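Local coordinates for protein probable L,D-transpeptidase 3 (Mycobacterium tuberculosis, PDB 6D4K) that probably acts as an L,D-transpeptidase in cell-wall biogenesis, possibly anchoring proteins to peptidoglycan, and is covalently modified by the beta-lactam faropenem, at residues 68-73 and 92-97; 72-77 and 86-91; 114-119 and 131-136; 204-209 and 246-251; 215-220 and 235-240. One frame throughout, in Å; residues are numbered along the deposited sequence.

Contact 1 of 5, residues 68-73 and 92-97; sequences VKSTPA and RFWPAH
S70 meets the six-membered rim of the W94 indole edge-on, its OG 3.6 Å from W94 CZ3 and close to the ring plane. With chi1 at 60° the hydroxyl sits between the backbone N and the carbonyl carbon of S70, a placement that also lets OG donate a hydrogen bond to P72 O at 2.8 Å and so tie the end of strand 68-71 to the bend that follows. The indole is buried: its NE1 is hydrogen-bonded to H43 O, F111 meets it edge-to-face, and W88 and V100 pack against its side chain. Both segments belong to the bacterial Ig-like domain, where strand 68-71 is an outermost strand of a four-stranded mixed sheet and 92-97 is the loop entering strand 99-104, the neighbour of 68-71 in that sheet. P72, which follows a cis peptide bond, lays its ring against that of P95, with P72 CG 4.0 Å from P95 CG; the two side chains pass each other, pointing opposite ways, at the exposed margin. At A73 the contact turns polar. R92 NH2 donates to A73 O over 2.9 Å, approaching in the carbonyl plane on a lone pair while the oxygen lies near the guanidinium plane, although the N-H...O angle of 147° leaves the bond somewhat bent. The R92 chain is extended at chi2 but folds at chi3 (-53°), which swings the guanidinium edge round to A73.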
# COMPACT_ATOMS: atom_id res chain seq x y z
N VAL A 68 12.78 16.39 -8.80
CA VAL A 68 11.89 16.60 -7.66
C VAL A 68 12.67 17.27 -6.53
O VAL A 68 13.66 16.73 -6.03
CB VAL A 68 11.27 15.28 -7.18
CG1 VAL A 68 10.41 15.52 -5.94
CG2 VAL A 68 10.47 14.63 -8.32
N LYS A 69 12.21 18.45 -6.11
CA LYS A 69 12.83 19.19 -5.02
C LYS A 69 11.77 19.47 -3.97
O LYS A 69 10.84 20.26 -4.21
CB LYS A 69 13.49 20.48 -5.52
CG LYS A 69 14.57 20.24 -6.57
CD LYS A 69 14.87 21.50 -7.37
CE LYS A 69 15.92 22.36 -6.68
NZ LYS A 69 17.26 22.24 -7.32
N SER A 70 11.88 18.80 -2.83
CA SER A 70 10.91 18.93 -1.76
C SER A 70 11.50 19.71 -0.58
O SER A 70 12.72 19.80 -0.39
CB SER A 70 10.46 17.55 -1.27
OG SER A 70 11.60 16.82 -0.79
N THR A 71 10.60 20.28 0.21
CA THR A 71 10.96 20.89 1.48
C THR A 71 10.03 20.24 2.50
O THR A 71 8.81 20.40 2.41
CB THR A 71 10.76 22.42 1.42
OG1 THR A 71 11.48 22.95 0.31
CG2 THR A 71 11.23 23.08 2.70
N PRO A 72 10.57 19.46 3.44
CA PRO A 72 11.99 19.18 3.69
C PRO A 72 12.65 18.39 2.57
O PRO A 72 11.96 17.68 1.84
CB PRO A 72 11.95 18.31 4.95
CG PRO A 72 10.63 17.62 4.87
CD PRO A 72 9.71 18.68 4.36
N ALA A 73 13.97 18.49 2.45
CA ALA A 73 14.70 17.76 1.43
C ALA A 73 14.49 16.26 1.60
O ALA A 73 14.38 15.75 2.73
CB ALA A 73 16.19 18.09 1.51
N ARG A 92 12.65 7.75 2.16
CA ARG A 92 12.23 7.80 3.55
C ARG A 92 10.78 8.24 3.58
O ARG A 92 10.25 8.68 2.56
CB ARG A 92 13.11 8.78 4.36
CG ARG A 92 14.59 8.81 3.97
CD ARG A 92 15.36 9.78 4.84
NE ARG A 92 14.77 11.11 4.85
CZ ARG A 92 15.19 12.14 4.13
NH1 ARG A 92 16.24 12.03 3.32
NH2 ARG A 92 14.56 13.31 4.24
N PHE A 93 10.15 8.15 4.74
CA PHE A 93 8.79 8.66 4.89
C PHE A 93 8.81 10.17 5.02
O PHE A 93 9.70 10.74 5.67
CB PHE A 93 8.13 8.07 6.14
CG PHE A 93 8.03 6.57 6.13
CD1 PHE A 93 8.09 5.85 4.94
CD2 PHE A 93 7.89 5.86 7.32
CE1 PHE A 93 8.00 4.47 4.94
CE2 PHE A 93 7.80 4.48 7.32
CZ PHE A 93 7.86 3.78 6.13
N TRP A 94 7.82 10.83 4.41
CA TRP A 94 7.58 12.23 4.67
C TRP A 94 7.25 12.41 6.15
O TRP A 94 6.69 11.51 6.78
CB TRP A 94 6.36 12.71 3.86
CG TRP A 94 6.47 12.52 2.39
CD1 TRP A 94 5.72 11.69 1.61
CD2 TRP A 94 7.37 13.20 1.50
NE1 TRP A 94 6.11 11.79 0.30
CE2 TRP A 94 7.10 12.72 0.20
CE3 TRP A 94 8.36 14.18 1.68
CZ2 TRP A 94 7.81 13.17 -0.92
CZ3 TRP A 94 9.06 14.62 0.57
CH2 TRP A 94 8.77 14.12 -0.72
N PRO A 95 7.52 13.59 6.72
CA PRO A 95 7.03 13.87 8.07
C PRO A 95 5.51 13.89 8.07
O PRO A 95 4.88 14.36 7.12
CB PRO A 95 7.60 15.26 8.39
CG PRO A 95 7.82 15.90 7.06
CD PRO A 95 8.13 14.78 6.09
N ALA A 96 4.92 13.33 9.13
CA ALA A 96 3.48 13.31 9.31
C ALA A 96 2.96 14.69 9.70
O ALA A 96 3.70 15.55 10.18
CB ALA A 96 3.09 12.30 10.39
N HIS A 97 1.65 14.89 9.49
CA HIS A 97 0.96 16.10 9.96
C HIS A 97 1.64 17.38 9.47
O HIS A 97 1.71 18.38 10.18
CB HIS A 97 0.83 16.11 11.48
CG HIS A 97 0.18 14.89 12.03
ND1 HIS A 97 -1.18 14.66 11.89
CD2 HIS A 97 0.66 13.85 12.75
CE1 HIS A 97 -1.49 13.53 12.48
NE2 HIS A 97 -0.40 13.02 13.02

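Contact 2 of 5, residues 72-77 and 86-91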
# COMPACT_ATOMS: atom_id res chain seq x y z
N PRO A 72 10.57 19.46 3.44
CA PRO A 72 11.99 19.18 3.69
C PRO A 72 12.65 18.39 2.57
O PRO A 72 11.96 17.68 1.84
CB PRO A 72 11.95 18.31 4.95
CG PRO A 72 10.63 17.62 4.87
CD PRO A 72 9.71 18.68 4.36
N ALA A 73 13.97 18.49 2.45
CA ALA A 73 14.70 17.76 1.43
C ALA A 73 14.49 16.26 1.60
O ALA A 73 14.38 15.75 2.73
CB ALA A 73 16.19 18.09 1.51
N MET A 74 14.44 15.54 0.48
CA MET A 74 14.18 14.11 0.46
C MET A 74 14.89 13.55 -0.76
O MET A 74 14.81 14.14 -1.84
CB MET A 74 12.67 13.86 0.35
CG MET A 74 12.28 12.38 0.20
SD MET A 74 12.60 11.38 1.66
CE MET A 74 11.28 11.97 2.73
N THR A 75 15.60 12.44 -0.58
CA THR A 75 16.13 11.68 -1.71
C THR A 75 15.10 10.64 -2.16
O THR A 75 14.23 10.21 -1.40
CB THR A 75 17.45 10.99 -1.32
OG1 THR A 75 17.21 10.07 -0.26
CG2 THR A 75 18.50 12.02 -0.89
N GLY A 76 15.20 10.25 -3.43
CA GLY A 76 14.27 9.28 -3.99
C GLY A 76 14.78 8.69 -5.29
O GLY A 76 15.88 8.97 -5.74
N LYS A 77 13.94 7.84 -5.87
CA LYS A 77 14.32 7.12 -7.08
C LYS A 77 13.16 7.13 -8.07
O LYS A 77 12.01 6.94 -7.69
CB LYS A 77 14.68 5.66 -6.76
CG LYS A 77 15.95 5.51 -5.93
CD LYS A 77 16.07 4.11 -5.35
CE LYS A 77 17.37 3.94 -4.58
NZ LYS A 77 17.37 4.77 -3.36
N VAL A 86 6.12 8.73 -14.92
CA VAL A 86 7.24 8.36 -14.06
C VAL A 86 6.89 8.73 -12.63
O VAL A 86 6.35 9.81 -12.38
CB VAL A 86 8.60 8.95 -14.51
CG1 VAL A 86 8.66 10.48 -14.33
CG2 VAL A 86 9.78 8.26 -13.81
N GLN A 87 7.16 7.84 -11.70
CA GLN A 87 6.95 8.16 -10.30
C GLN A 87 8.28 8.25 -9.58
O GLN A 87 9.23 7.53 -9.90
CB GLN A 87 6.02 7.17 -9.59
CG GLN A 87 6.60 5.85 -9.21
CD GLN A 87 5.63 5.05 -8.41
OE1 GLN A 87 4.52 5.51 -8.13
NE2 GLN A 87 6.01 3.83 -8.04
N TRP A 88 8.34 9.15 -8.61
CA TRP A 88 9.53 9.36 -7.81
C TRP A 88 9.19 8.84 -6.42
O TRP A 88 8.29 9.37 -5.75
CB TRP A 88 9.85 10.85 -7.81
CG TRP A 88 11.11 11.25 -7.13
CD1 TRP A 88 12.37 11.30 -7.67
CD2 TRP A 88 11.23 11.75 -5.79
NE1 TRP A 88 13.27 11.78 -6.73
CE2 TRP A 88 12.59 12.05 -5.57
CE3 TRP A 88 10.31 11.94 -4.75
CZ2 TRP A 88 13.04 12.57 -4.36
CZ3 TRP A 88 10.77 12.44 -3.55
CH2 TRP A 88 12.13 12.75 -3.36
N VAL A 89 9.88 7.79 -6.01
CA VAL A 89 9.61 7.08 -4.76
C VAL A 89 10.55 7.63 -3.70
O VAL A 89 11.78 7.45 -3.84
CB VAL A 89 9.82 5.57 -4.95
CG1 VAL A 89 9.62 4.82 -3.64
CG2 VAL A 89 8.89 5.05 -6.07
N PRO A 90 10.06 8.28 -2.65
CA PRO A 90 10.97 8.79 -1.61
C PRO A 90 11.68 7.65 -0.89
O PRO A 90 11.10 6.60 -0.63
CB PRO A 90 10.04 9.55 -0.66
CG PRO A 90 8.68 8.93 -0.88
CD PRO A 90 8.64 8.55 -2.35
N ASP A 91 12.95 7.89 -0.55
CA ASP A 91 13.72 6.88 0.14
C ASP A 91 13.31 6.74 1.61
O ASP A 91 13.63 5.73 2.25
CB ASP A 91 15.19 7.26 0.12
CG ASP A 91 15.84 7.11 -1.25
OD1 ASP A 91 15.38 6.29 -2.07
OD2 ASP A 91 16.87 7.78 -1.46
O HOH W 1 18.01 8.05 -3.90
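D91 is gripped by both side chains and backbone of segment 72-77. T75 OG1 donates to D91 OD2 over 2.6 Å, meeting the carboxylate on its anti side, whereas K77 NZ forms a salt bridge with D91 OD1 at 2.8 Å and comes from above the carboxylate plane, 36° out of it. The lysine chain runs extended until chi4 (68°), where the last bend turns the ammonium onto the aspartate. Water 1 closes the polar cluster, donating to D91 OD2 and G76 O, with a weak bond from K77 NZ. With its two oxygens held by different partners, the carboxylate should be restrained in rotation, and the nearby ammonium would be expected to stabilise its negative charge.

Backbone bonds continue the pairing: D91 N to T75 O at 2.8 Å, nearly straight at 171°, and the reciprocal pair K77 N to V89 O and V89 N to K77 O. G76 faces P90 as a non-hydrogen-bonded pair.

Packing round the W88 indole is the third kind of contact. G76 CA lies 3.4 Å above one face of the ring, displaced from its centre, a close approach possible because G76 has no side chain. M74 O is a polar atom at the ring edge, while M74 CG touches both W88 CH2 at 3.6 Å and P90 CB at 3.7 Å.

The whole is the open end of an antiparallel beta hairpin, strands 76-80 and 85-90, at one margin of the four-stranded sheet of the Ig-like domain.

Contact 3 of 5, residues 114-119 and 131-136; sequences GPAVVG and SIDGVE
A116 and D133 satisfy each other twice. A116 N donates to D133 OD1 over 2.9 Å in a nearly straight bond (171°), although the donor stands above the carboxylate plane and not in it; D133 N returns a bond to A116 O at 2.8 Å. The carboxylate reaches back because D133 CG lies beside its own backbone N, anti to the carbonyl carbon (chi1 -61°). D133 OD2 has a separate partner, H97 NE2 of the Ig-like domain, so each carboxylate oxygen has a hydrogen bond.

Two residues further along, V118 N to S131 O and S131 N to V118 O, each 3.0 Å, form a hydrogen-bonded antiparallel pair of the hairpin 117-122/127-132. V117 and I132, between this pair and A116/D133, are a non-hydrogen-bonded pair with side chains on one face of the sheet.

A116 O takes a second donor, water 2, at 2.9 Å. That water accepts from G134 N and is hydrogen-bonded to S131 OG, while water 3 links S131 OG to V118 O. The serine hydroxyl is lodged between two waters, 3.7 Å from V118 CB. Beyond S131 the strand reverses through a type I' turn, I132 to V135.

P115 CB lies 3.6 Å from D133 OD2, placing the ring alongside the carboxylate. The D133 carboxylate thus links the catalytic-domain hairpin to the Ig-like domain; if H97 is protonated, the link would gain ionic character.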
# COMPACT_ATOMS: atom_id res chain seq x y z
N GLY A 114 -1.14 13.34 6.45
CA GLY A 114 -1.86 13.03 7.66
C GLY A 114 -0.97 12.32 8.66
O GLY A 114 0.27 12.49 8.65
N PRO A 115 -1.56 11.50 9.52
CA PRO A 115 -0.74 10.71 10.45
C PRO A 115 0.06 9.65 9.71
O PRO A 115 -0.31 9.20 8.62
CB PRO A 115 -1.79 10.06 11.37
CG PRO A 115 -3.02 9.97 10.51
CD PRO A 115 -3.00 11.19 9.63
N ALA A 116 1.16 9.22 10.33
CA ALA A 116 1.94 8.11 9.79
C ALA A 116 1.27 6.82 10.22
O ALA A 116 1.39 6.40 11.37
CB ALA A 116 3.39 8.18 10.28
N VAL A 117 0.54 6.20 9.32
CA VAL A 117 -0.16 4.96 9.63
C VAL A 117 0.62 3.87 8.92
O VAL A 117 0.55 3.74 7.69
CB VAL A 117 -1.64 4.99 9.21
CG1 VAL A 117 -2.32 3.67 9.55
CG2 VAL A 117 -2.34 6.19 9.85
N VAL A 118 1.40 3.11 9.69
CA VAL A 118 2.36 2.15 9.16
C VAL A 118 1.88 0.76 9.53
O VAL A 118 1.58 0.49 10.70
CB VAL A 118 3.76 2.39 9.74
CG1 VAL A 118 4.75 1.39 9.18
CG2 VAL A 118 4.23 3.83 9.49
N GLY A 119 1.86 -0.14 8.54
CA GLY A 119 1.52 -1.52 8.79
C GLY A 119 2.69 -2.43 8.46
O GLY A 119 3.27 -2.31 7.37
N SER A 131 0.81 0.89 13.53
CA SER A 131 1.14 2.00 14.40
C SER A 131 0.65 3.30 13.78
O SER A 131 0.58 3.45 12.55
CB SER A 131 2.65 2.09 14.66
OG SER A 131 3.36 2.25 13.45
N ILE A 132 0.30 4.24 14.65
CA ILE A 132 -0.15 5.56 14.26
C ILE A 132 0.81 6.55 14.91
O ILE A 132 0.89 6.63 16.15
CB ILE A 132 -1.61 5.81 14.68
CG1 ILE A 132 -2.53 4.76 14.05
CG2 ILE A 132 -2.06 7.20 14.26
CD1 ILE A 132 -3.99 4.91 14.40
N ASP A 133 1.58 7.26 14.08
CA ASP A 133 2.61 8.17 14.56
C ASP A 133 3.54 7.49 15.56
O ASP A 133 3.92 8.06 16.59
CB ASP A 133 2.01 9.46 15.12
CG ASP A 133 1.23 10.24 14.06
OD1 ASP A 133 1.74 10.40 12.93
OD2 ASP A 133 0.09 10.67 14.35
N GLY A 134 3.90 6.24 15.26
CA GLY A 134 4.86 5.50 16.06
C GLY A 134 4.27 4.70 17.20
O GLY A 134 4.99 3.89 17.81
N VAL A 135 3.00 4.92 17.53
CA VAL A 135 2.33 4.27 18.65
C VAL A 135 1.48 3.13 18.12
O VAL A 135 0.53 3.36 17.36
CB VAL A 135 1.48 5.28 19.44
CG1 VAL A 135 0.78 4.57 20.58
CG2 VAL A 135 2.34 6.44 19.95
N GLU A 136 1.80 1.91 18.52
CA GLU A 136 1.02 0.76 18.09
C GLU A 136 -0.39 0.85 18.65
O GLU A 136 -0.58 1.13 19.84
CB GLU A 136 1.70 -0.52 18.56
CG GLU A 136 3.01 -0.84 17.86
CD GLU A 136 4.16 0.04 18.29
OE1 GLU A 136 4.08 0.66 19.38
OE2 GLU A 136 5.16 0.11 17.55
O HOH W 2 3.40 4.87 12.72
O HOH W 3 3.70 -0.57 12.69

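Contact 4 of 5, residues 204-209 and 246-251; sequences VDYAVR and WYYNAV
Y206 and Y248 form a T-shaped aromatic pair where helix 241-250 packs against the sheet of the YkuD-type catalytic domain. The edge of Y206 points at the face of Y248, with ring centroids 5.3 Å apart and planes inclined at 68°. Y206 CD1 makes the approach, 3.7 Å from Y248 CG and near the ring's margin. Y248 is brought there by an extended chi1 of 180°, which carries its ring out from the helix toward strand 207-209; A207 O then lies at the edge of that ring, close to its plane.

V208 wedges between the two helix tyrosines. Its CG2 branch is 3.9 Å from Y248 CD2 and 4.0 Å from Y247 CE1, obliquely placed against both rings, and the V208 side chain crosses that of Y247 at about a right angle. The axes of strand 207-209 and of helix residues 246-250 run 53° apart, 9.0 Å at closest approach.

Each ring of the aromatic pair also has a cation-pi partner, R181 for Y206 and K179 for Y248. V176 of strand 172-180 packs with V208, Y247 and V251. Just past the helix, V251 CG1 touches V208 CG1 at 4.3 Å.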
# COMPACT_ATOMS: atom_id res chain seq x y z
N VAL A 204 -14.73 -9.22 -1.27
CA VAL A 204 -13.86 -8.82 -0.17
C VAL A 204 -14.39 -7.51 0.39
O VAL A 204 -14.51 -6.51 -0.34
CB VAL A 204 -12.40 -8.68 -0.64
CG1 VAL A 204 -11.55 -8.11 0.46
CG2 VAL A 204 -11.87 -10.04 -1.09
N ASP A 205 -14.68 -7.50 1.69
CA ASP A 205 -15.40 -6.38 2.30
C ASP A 205 -14.55 -5.12 2.34
O ASP A 205 -14.97 -4.06 1.85
CB ASP A 205 -15.86 -6.77 3.70
CG ASP A 205 -17.08 -6.00 4.15
OD1 ASP A 205 -17.38 -4.93 3.56
OD2 ASP A 205 -17.76 -6.47 5.09
N TYR A 206 -13.37 -5.20 2.95
CA TYR A 206 -12.44 -4.08 3.03
C TYR A 206 -11.18 -4.50 2.28
O TYR A 206 -10.65 -5.58 2.53
CB TYR A 206 -12.09 -3.75 4.49
CG TYR A 206 -13.28 -3.31 5.31
CD1 TYR A 206 -13.64 -1.97 5.40
CD2 TYR A 206 -14.07 -4.24 5.97
CE1 TYR A 206 -14.74 -1.57 6.13
CE2 TYR A 206 -15.17 -3.85 6.71
CZ TYR A 206 -15.50 -2.52 6.79
OH TYR A 206 -16.60 -2.12 7.53
N ALA A 207 -10.71 -3.65 1.37
CA ALA A 207 -9.60 -4.01 0.50
C ALA A 207 -8.65 -2.84 0.36
O ALA A 207 -9.02 -1.80 -0.20
CB ALA A 207 -10.10 -4.47 -0.87
N VAL A 208 -7.42 -3.01 0.86
CA VAL A 208 -6.37 -2.00 0.80
C VAL A 208 -5.34 -2.52 -0.20
O VAL A 208 -4.61 -3.48 0.09
CB VAL A 208 -5.73 -1.77 2.18
CG1 VAL A 208 -4.67 -0.69 2.11
CG2 VAL A 208 -6.80 -1.43 3.22
N ARG A 209 -5.29 -1.93 -1.40
CA ARG A 209 -4.41 -2.42 -2.45
C ARG A 209 -3.00 -1.87 -2.23
O ARG A 209 -2.82 -0.67 -2.01
CB ARG A 209 -4.90 -1.97 -3.82
CG ARG A 209 -4.01 -2.44 -4.95
CD ARG A 209 -4.29 -1.69 -6.25
NE ARG A 209 -5.62 -1.98 -6.76
CZ ARG A 209 -5.88 -2.87 -7.72
NH1 ARG A 209 -4.89 -3.57 -8.26
NH2 ARG A 209 -7.13 -3.06 -8.13
N TRP A 246 -10.82 -1.60 10.93
CA TRP A 246 -10.11 -0.58 11.69
C TRP A 246 -8.90 -0.07 10.92
O TRP A 246 -8.69 1.14 10.80
CB TRP A 246 -9.70 -1.17 13.05
CG TRP A 246 -9.17 -0.17 13.99
CD1 TRP A 246 -9.88 0.55 14.91
CD2 TRP A 246 -7.82 0.26 14.10
NE1 TRP A 246 -9.05 1.38 15.60
CE2 TRP A 246 -7.77 1.23 15.12
CE3 TRP A 246 -6.63 -0.09 13.45
CZ2 TRP A 246 -6.59 1.87 15.49
CZ3 TRP A 246 -5.46 0.54 13.81
CH2 TRP A 246 -5.45 1.51 14.82
N TYR A 247 -8.10 -0.98 10.36
CA TYR A 247 -6.94 -0.56 9.57
C TYR A 247 -7.37 0.23 8.34
O TYR A 247 -6.79 1.27 8.02
CB TYR A 247 -6.13 -1.79 9.16
CG TYR A 247 -5.02 -1.44 8.21
CD1 TYR A 247 -4.99 -1.97 6.92
CD2 TYR A 247 -3.98 -0.61 8.60
CE1 TYR A 247 -3.96 -1.66 6.04
CE2 TYR A 247 -2.95 -0.30 7.73
CZ TYR A 247 -2.94 -0.83 6.46
OH TYR A 247 -1.92 -0.52 5.58
N TYR A 248 -8.37 -0.28 7.61
CA TYR A 248 -8.90 0.41 6.43
C TYR A 248 -9.32 1.84 6.79
O TYR A 248 -9.00 2.79 6.08
CB TYR A 248 -10.09 -0.37 5.90
CG TYR A 248 -10.78 0.20 4.68
CD1 TYR A 248 -11.73 1.22 4.80
CD2 TYR A 248 -10.53 -0.32 3.41
CE1 TYR A 248 -12.39 1.72 3.68
CE2 TYR A 248 -11.18 0.17 2.30
CZ TYR A 248 -12.10 1.20 2.43
OH TYR A 248 -12.75 1.68 1.32
N ASN A 249 -10.05 1.99 7.89
CA ASN A 249 -10.54 3.31 8.27
C ASN A 249 -9.41 4.23 8.72
O ASN A 249 -9.55 5.45 8.62
CB ASN A 249 -11.60 3.20 9.36
CG ASN A 249 -12.92 2.65 8.84
OD1 ASN A 249 -13.24 2.76 7.65
ND2 ASN A 249 -13.72 2.10 9.74
N ALA A 250 -8.30 3.67 9.22
CA ALA A 250 -7.19 4.48 9.70
C ALA A 250 -6.23 4.90 8.59
O ALA A 250 -5.65 5.99 8.66
CB ALA A 250 -6.42 3.71 10.77
N VAL A 251 -6.04 4.06 7.56
CA VAL A 251 -4.94 4.22 6.61
C VAL A 251 -5.37 5.16 5.48
O VAL A 251 -6.56 5.31 5.16
CB VAL A 251 -4.51 2.84 6.09
CG1 VAL A 251 -5.51 2.31 5.05
CG2 VAL A 251 -3.08 2.87 5.54
O HOH W 4 -16.53 0.98 8.85

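Contact 5 of 5, residues 215-220 and 235-240; sequences LYVHSA and GCISLS
V217, H218 and S219 pair in parallel register with I237, S238 and L239, the strands inclined by 20° and joined by I237 N to Y216 O, H218 N to I237 O, L239 N to H218 O and A220 N to L239 O. This is the catalytic core of the YkuD-type L,D-transpeptidase fold. C236 is the predicted nucleophile and the residue acylated by faropenem; H218 is the predicted proton donor and acceptor.

C236 CB lies at the edge of the H218 imidazole, near its plane and 3.5 Å from H218 NE2. The sulfur is turned aside: C236 SG, beside its own backbone N (chi1 -69°), is 4.9 Å from the centroid of the H218 ring and receives a weak hydrogen bond from Y216 N at 3.4 Å. H218 has CG between its backbone N and carbonyl carbon (chi1 69°), which swings the ring across toward segment 235-240 and lets ND1 donate to S219 O at 2.8 Å, from above the carbonyl plane. That bond should restrain the ring's rotation, with NE2 on the side of C236.

On the other face V217 splits its branches, CG2 packing on I237 CD1 and CG1 on L239 CD1; Y247 of the following helix also touches V217, and F128 touches I237 and L239. S240 caps that helix, its OG bonded to D243 N. Past the histidine, A220 CB rests 3.8 Å from S238 CB.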
# COMPACT_ATOMS: atom_id res chain seq x y z
N LEU A 215 -2.00 -7.23 -5.03
CA LEU A 215 -1.76 -7.61 -3.65
C LEU A 215 -2.55 -6.67 -2.74
O LEU A 215 -2.54 -5.46 -2.94
CB LEU A 215 -0.27 -7.47 -3.35
CG LEU A 215 0.22 -8.02 -2.03
CD1 LEU A 215 -0.02 -9.50 -2.05
CD2 LEU A 215 1.69 -7.71 -1.81
N TYR A 216 -3.21 -7.24 -1.73
CA TYR A 216 -4.06 -6.47 -0.83
C TYR A 216 -3.83 -6.86 0.62
O TYR A 216 -3.44 -7.99 0.92
CB TYR A 216 -5.55 -6.72 -1.10
CG TYR A 216 -6.08 -6.19 -2.41
CD1 TYR A 216 -5.90 -6.91 -3.60
CD2 TYR A 216 -6.80 -5.02 -2.46
CE1 TYR A 216 -6.39 -6.43 -4.80
CE2 TYR A 216 -7.31 -4.53 -3.65
CZ TYR A 216 -7.10 -5.24 -4.82
OH TYR A 216 -7.60 -4.75 -6.01
N VAL A 217 -4.07 -5.90 1.52
CA VAL A 217 -4.47 -6.19 2.89
C VAL A 217 -5.99 -6.17 2.91
O VAL A 217 -6.60 -5.22 2.41
CB VAL A 217 -3.92 -5.12 3.86
CG1 VAL A 217 -4.31 -5.46 5.28
CG2 VAL A 217 -2.41 -4.98 3.74
N HIS A 218 -6.61 -7.21 3.45
CA HIS A 218 -8.06 -7.26 3.32
C HIS A 218 -8.68 -8.15 4.39
O HIS A 218 -8.00 -8.93 5.06
CB HIS A 218 -8.46 -7.72 1.91
CG HIS A 218 -8.16 -9.16 1.63
ND1 HIS A 218 -9.06 -10.17 1.86
CD2 HIS A 218 -7.04 -9.75 1.14
CE1 HIS A 218 -8.52 -11.33 1.52
NE2 HIS A 218 -7.30 -11.10 1.08
N SER A 219 -9.99 -8.01 4.52
CA SER A 219 -10.77 -8.86 5.41
C SER A 219 -10.94 -10.24 4.79
O SER A 219 -11.25 -10.36 3.60
CB SER A 219 -12.16 -8.26 5.63
OG SER A 219 -12.73 -7.85 4.41
N ALA A 220 -10.74 -11.27 5.59
CA ALA A 220 -10.82 -12.66 5.13
C ALA A 220 -11.55 -13.50 6.16
O ALA A 220 -10.95 -14.36 6.83
CB ALA A 220 -9.42 -13.20 4.82
N GLY A 235 -1.07 -14.76 -1.39
CA GLY A 235 -0.16 -13.65 -1.50
C GLY A 235 -0.61 -12.49 -0.64
O GLY A 235 0.22 -11.78 -0.06
N CYS A 236 -1.92 -12.31 -0.53
CA CYS A 236 -2.48 -11.18 0.19
C CYS A 236 -2.27 -11.33 1.70
O CYS A 236 -2.01 -12.42 2.21
CB CYS A 236 -3.97 -11.02 -0.12
SG CYS A 236 -4.30 -10.49 -1.81
N ILE A 237 -2.38 -10.21 2.39
CA ILE A 237 -2.29 -10.16 3.85
C ILE A 237 -3.71 -10.22 4.40
O ILE A 237 -4.48 -9.27 4.26
CB ILE A 237 -1.56 -8.89 4.31
CG1 ILE A 237 -0.11 -8.91 3.84
CG2 ILE A 237 -1.69 -8.72 5.83
CD1 ILE A 237 0.53 -7.54 3.79
N SER A 238 -4.05 -11.34 5.02
CA SER A 238 -5.42 -11.62 5.44
C SER A 238 -5.61 -11.18 6.89
O SER A 238 -4.78 -11.50 7.75
CB SER A 238 -5.70 -13.12 5.34
OG SER A 238 -5.69 -13.55 4.00
N LEU A 239 -6.71 -10.49 7.16
CA LEU A 239 -7.07 -10.07 8.51
C LEU A 239 -8.51 -10.46 8.80
O LEU A 239 -9.28 -10.79 7.89
CB LEU A 239 -6.94 -8.54 8.67
CG LEU A 239 -5.59 -7.89 8.40
CD1 LEU A 239 -5.70 -6.38 8.48
CD2 LEU A 239 -4.54 -8.40 9.39
N SER A 240 -8.88 -10.43 10.08
CA SER A 240 -10.28 -10.55 10.44
C SER A 240 -11.05 -9.34 9.92
O SER A 240 -10.47 -8.30 9.61
CB SER A 240 -10.45 -10.63 11.96
OG SER A 240 -10.21 -9.37 12.57

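Contacts 1 and 2 share P72 and A73 and lie in the Ig-like domain, centres 8 Å apart; W88 on V68 joins the domain's two sheets, and M74 packs on W94. Contact 3 connects this domain to the catalytic one: H97 N lies 2.9 Å from G114 O, a probable hydrogen bond. It also touches contact 4, V117 on A250 and I132 on W246. A calcium ion lies about 9, 10 and 11 Å from the side chains of P115, V251 and W94. Contact 5, nested inside contact 4, carries the active site; A207's side chain is about 5 Å from that of H218. Contacts 1 and 2 are remote, centres about 29 and 28 Å from that of contact 5.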